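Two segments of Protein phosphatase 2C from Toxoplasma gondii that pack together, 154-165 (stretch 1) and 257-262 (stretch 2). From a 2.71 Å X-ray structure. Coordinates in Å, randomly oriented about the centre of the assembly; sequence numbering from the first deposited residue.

Stretch 1, residues 154-165: NFRRDPRAAKGI
Stretch 2 257-262: FFAYPG

The ring of Y260 is held on several sides by one stretch: R160 lies over a face, A161 and D158 meet its edge, and I165 approaches obliquely. Y260 gives up 115 Å² to stretch 1, the largest share in a contact burying 434 Å² over both sides. Its CA-to-CB bond points sideways, but chi1 of -68° (m) and chi2 of -63° carry the ring into stretch 1, where the phenol OH donates a hydrogen bond to the carboxylate of D158 (Y260 OH to D158 OD2, 2.8 Å). D158 (phi/psi -109/129) directs its CB toward stretch 2 and takes chi1 t (-169°), chi2 -26°. R160 (phi/psi -53/129; chi1 m, chi2 t, chi3 105°, chi4 -41°) folds back over the phenol: its CB sits 3.7 Å from the Y260 ring centroid, 23° off the normal, a CH-pi contact, and its guanidinium turns a face to the ring, with R160 NH1 3.0 Å from Y260 CD2. A161 has positive phi (62/74), and its CB points toward stretch 2, with A161 CB 3.3 Å from Y260 CD1 and 3.9 Å from P261 CD.

Stretch 1 starts with N154 (-113/97) and a short 3-10 segment, 155-156 (phi/psi -63/-24 and -64/-28), closed by backbone hydrogen bonds from R157 N to N154 O (3.0 Å) and, weakly, from D158 N to F155 O (3.2 Å). R157 is at -117/33 and P159 at -64/-58 (C-gamma exo). F155 (chi1 m, chi2 -77°) also starts sideways and reaches stretch 2 with its ring: its edge meets the face of F258, centroids 4.9 Å apart, planes at 71°, F155 CE1 to F258 CD2 3.5 Å. The CA-to-CB bond of F258 points toward stretch 1, with chi1 p (67°) and chi2 -71°.

The chain turns at A162 (-100/-1) and K163 (-114/21), then runs on through G164, extended at phi/psi 97/172, where a CB would jam against the preceding carbonyl O, so glycine is called for. G164 O lies 3.1 Å from P261 CD. I165 then extends (-137/168; chi1 p, chi2 t), its CA 4.9 Å from Y260 CA, the nearest CA pair across the stretches. I165 CD1 packs 4.0 Å from F258 CB and I165 CG2 4.0 Å from Y260 CD1, so I165 touches both aromatic residues, while I165 CA comes 3.5 Å from A259 O.

Stretch 2 is extended: strand 257-259 (phi -145 to -117, psi 144 to 161), then Y260 (-85/155) and P261 (-62/142, C-gamma exo). A259 CB points away. G262 is at 106/-18.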

# COMPACT_ATOMS: atom_id res chain seq x y z
N ASN C 154 -36.57 -4.18 12.12
CA ASN C 154 -35.54 -3.28 12.64
C ASN C 154 -34.41 -4.16 13.15
O ASN C 154 -34.47 -4.67 14.27
CB ASN C 154 -36.07 -2.44 13.80
CG ASN C 154 -35.09 -1.36 14.22
OD1 ASN C 154 -33.88 -1.54 14.12
ND2 ASN C 154 -35.61 -0.24 14.71
N PHE C 155 -33.38 -4.35 12.33
CA PHE C 155 -32.25 -5.19 12.70
C PHE C 155 -31.52 -4.65 13.90
O PHE C 155 -30.84 -5.38 14.60
CB PHE C 155 -31.27 -5.31 11.53
CG PHE C 155 -31.85 -5.98 10.32
CD1 PHE C 155 -32.01 -7.36 10.28
CD2 PHE C 155 -32.26 -5.23 9.23
CE1 PHE C 155 -32.57 -7.98 9.18
CE2 PHE C 155 -32.82 -5.84 8.12
CZ PHE C 155 -32.97 -7.22 8.09
N ARG C 156 -31.65 -3.35 14.13
CA ARG C 156 -30.99 -2.72 15.25
C ARG C 156 -31.54 -3.29 16.56
O ARG C 156 -30.83 -3.32 17.57
CB ARG C 156 -31.22 -1.20 15.19
CG ARG C 156 -31.22 -0.63 13.76
CD ARG C 156 -31.13 0.90 13.73
NE ARG C 156 -29.82 1.37 14.16
CZ ARG C 156 -28.68 1.06 13.54
NH1 ARG C 156 -28.69 0.29 12.46
NH2 ARG C 156 -27.52 1.51 14.01
N ARG C 157 -32.78 -3.74 16.54
CA ARG C 157 -33.42 -4.30 17.73
C ARG C 157 -33.78 -5.77 17.54
O ARG C 157 -34.77 -6.27 18.08
CB ARG C 157 -34.66 -3.48 18.10
CG ARG C 157 -35.75 -3.46 17.03
CD ARG C 157 -36.74 -2.31 17.25
NE ARG C 157 -37.80 -2.32 16.24
CZ ARG C 157 -38.58 -1.28 15.95
NH1 ARG C 157 -38.43 -0.13 16.59
NH2 ARG C 157 -39.51 -1.40 15.02
N ASP C 158 -32.95 -6.46 16.76
CA ASP C 158 -33.13 -7.89 16.49
C ASP C 158 -32.01 -8.62 17.24
O ASP C 158 -30.84 -8.26 17.12
CB ASP C 158 -33.01 -8.17 14.99
CG ASP C 158 -33.44 -9.58 14.62
OD1 ASP C 158 -33.37 -10.48 15.48
OD2 ASP C 158 -33.85 -9.79 13.45
N PRO C 159 -32.37 -9.65 18.02
CA PRO C 159 -31.39 -10.43 18.78
C PRO C 159 -30.43 -11.15 17.85
O PRO C 159 -29.22 -10.98 17.92
CB PRO C 159 -32.26 -11.40 19.56
CG PRO C 159 -33.54 -10.63 19.74
CD PRO C 159 -33.74 -10.05 18.37
N ARG C 160 -31.01 -11.97 16.98
CA ARG C 160 -30.24 -12.73 16.01
C ARG C 160 -29.34 -11.78 15.23
O ARG C 160 -29.79 -10.76 14.69
CB ARG C 160 -31.18 -13.44 15.05
CG ARG C 160 -32.28 -14.23 15.72
CD ARG C 160 -33.48 -14.32 14.79
NE ARG C 160 -33.65 -15.63 14.16
CZ ARG C 160 -32.67 -16.38 13.67
NH1 ARG C 160 -31.41 -15.98 13.74
NH2 ARG C 160 -32.95 -17.54 13.09
N ALA C 161 -28.06 -12.12 15.17
CA ALA C 161 -27.10 -11.30 14.47
C ALA C 161 -26.98 -9.90 15.10
O ALA C 161 -27.50 -8.91 14.57
CB ALA C 161 -27.46 -11.20 13.01
N ALA C 162 -26.33 -9.86 16.25
CA ALA C 162 -26.05 -8.62 16.96
C ALA C 162 -24.61 -8.46 16.52
O ALA C 162 -23.92 -7.50 16.87
CB ALA C 162 -26.14 -8.83 18.45
N LYS C 163 -24.16 -9.44 15.74
CA LYS C 163 -22.82 -9.49 15.18
C LYS C 163 -22.93 -9.35 13.67
O LYS C 163 -22.02 -9.76 12.93
CB LYS C 163 -22.13 -10.80 15.55
CG LYS C 163 -21.55 -10.84 16.96
CD LYS C 163 -20.96 -12.22 17.30
CE LYS C 163 -20.11 -12.22 18.58
NZ LYS C 163 -18.72 -11.71 18.38
N GLY C 164 -24.05 -8.79 13.21
CA GLY C 164 -24.24 -8.56 11.79
C GLY C 164 -25.02 -9.58 10.99
O GLY C 164 -25.36 -10.65 11.48
N ILE C 165 -25.31 -9.21 9.75
CA ILE C 165 -26.05 -10.06 8.82
C ILE C 165 -25.39 -10.00 7.46
O ILE C 165 -24.54 -9.15 7.21
CB ILE C 165 -27.50 -9.59 8.65
CG1 ILE C 165 -27.53 -8.16 8.11
CG2 ILE C 165 -28.24 -9.68 9.97
CD1 ILE C 165 -28.92 -7.62 7.87
N PHE C 257 -32.18 -10.76 -0.16
CA PHE C 257 -32.47 -11.43 1.10
C PHE C 257 -31.33 -11.18 2.09
O PHE C 257 -30.22 -10.83 1.70
CB PHE C 257 -32.53 -12.96 0.93
CG PHE C 257 -33.62 -13.46 0.03
CD1 PHE C 257 -33.62 -13.17 -1.34
CD2 PHE C 257 -34.62 -14.30 0.53
CE1 PHE C 257 -34.57 -13.70 -2.18
CE2 PHE C 257 -35.58 -14.84 -0.32
CZ PHE C 257 -35.55 -14.54 -1.68
N PHE C 258 -31.59 -11.37 3.38
CA PHE C 258 -30.54 -11.23 4.37
C PHE C 258 -30.39 -12.60 5.00
O PHE C 258 -31.32 -13.38 5.02
CB PHE C 258 -30.89 -10.19 5.44
CG PHE C 258 -32.01 -10.60 6.31
CD1 PHE C 258 -33.31 -10.64 5.83
CD2 PHE C 258 -31.78 -10.96 7.63
CE1 PHE C 258 -34.36 -11.03 6.64
CE2 PHE C 258 -32.83 -11.36 8.46
CZ PHE C 258 -34.12 -11.39 7.96
N ALA C 259 -29.20 -12.89 5.51
CA ALA C 259 -28.93 -14.17 6.13
C ALA C 259 -28.13 -13.91 7.37
O ALA C 259 -27.28 -13.03 7.40
CB ALA C 259 -28.15 -15.05 5.21
N TYR C 260 -28.40 -14.70 8.40
CA TYR C 260 -27.71 -14.57 9.66
C TYR C 260 -26.42 -15.35 9.58
O TYR C 260 -26.31 -16.26 8.76
CB TYR C 260 -28.60 -15.13 10.78
CG TYR C 260 -29.86 -14.32 11.07
CD1 TYR C 260 -29.77 -13.02 11.54
CD2 TYR C 260 -31.13 -14.89 10.93
CE1 TYR C 260 -30.92 -12.29 11.87
CE2 TYR C 260 -32.29 -14.17 11.25
CZ TYR C 260 -32.17 -12.86 11.73
OH TYR C 260 -33.31 -12.12 12.08
N PRO C 261 -25.40 -14.99 10.39
CA PRO C 261 -24.14 -15.73 10.35
C PRO C 261 -24.49 -17.16 10.76
O PRO C 261 -25.33 -17.36 11.64
CB PRO C 261 -23.28 -15.02 11.37
CG PRO C 261 -23.72 -13.62 11.23
CD PRO C 261 -25.23 -13.73 11.13
N GLY C 262 -23.86 -18.14 10.13
CA GLY C 262 -24.19 -19.51 10.44
C GLY C 262 -25.00 -20.08 9.30
O GLY C 262 -25.12 -21.30 9.18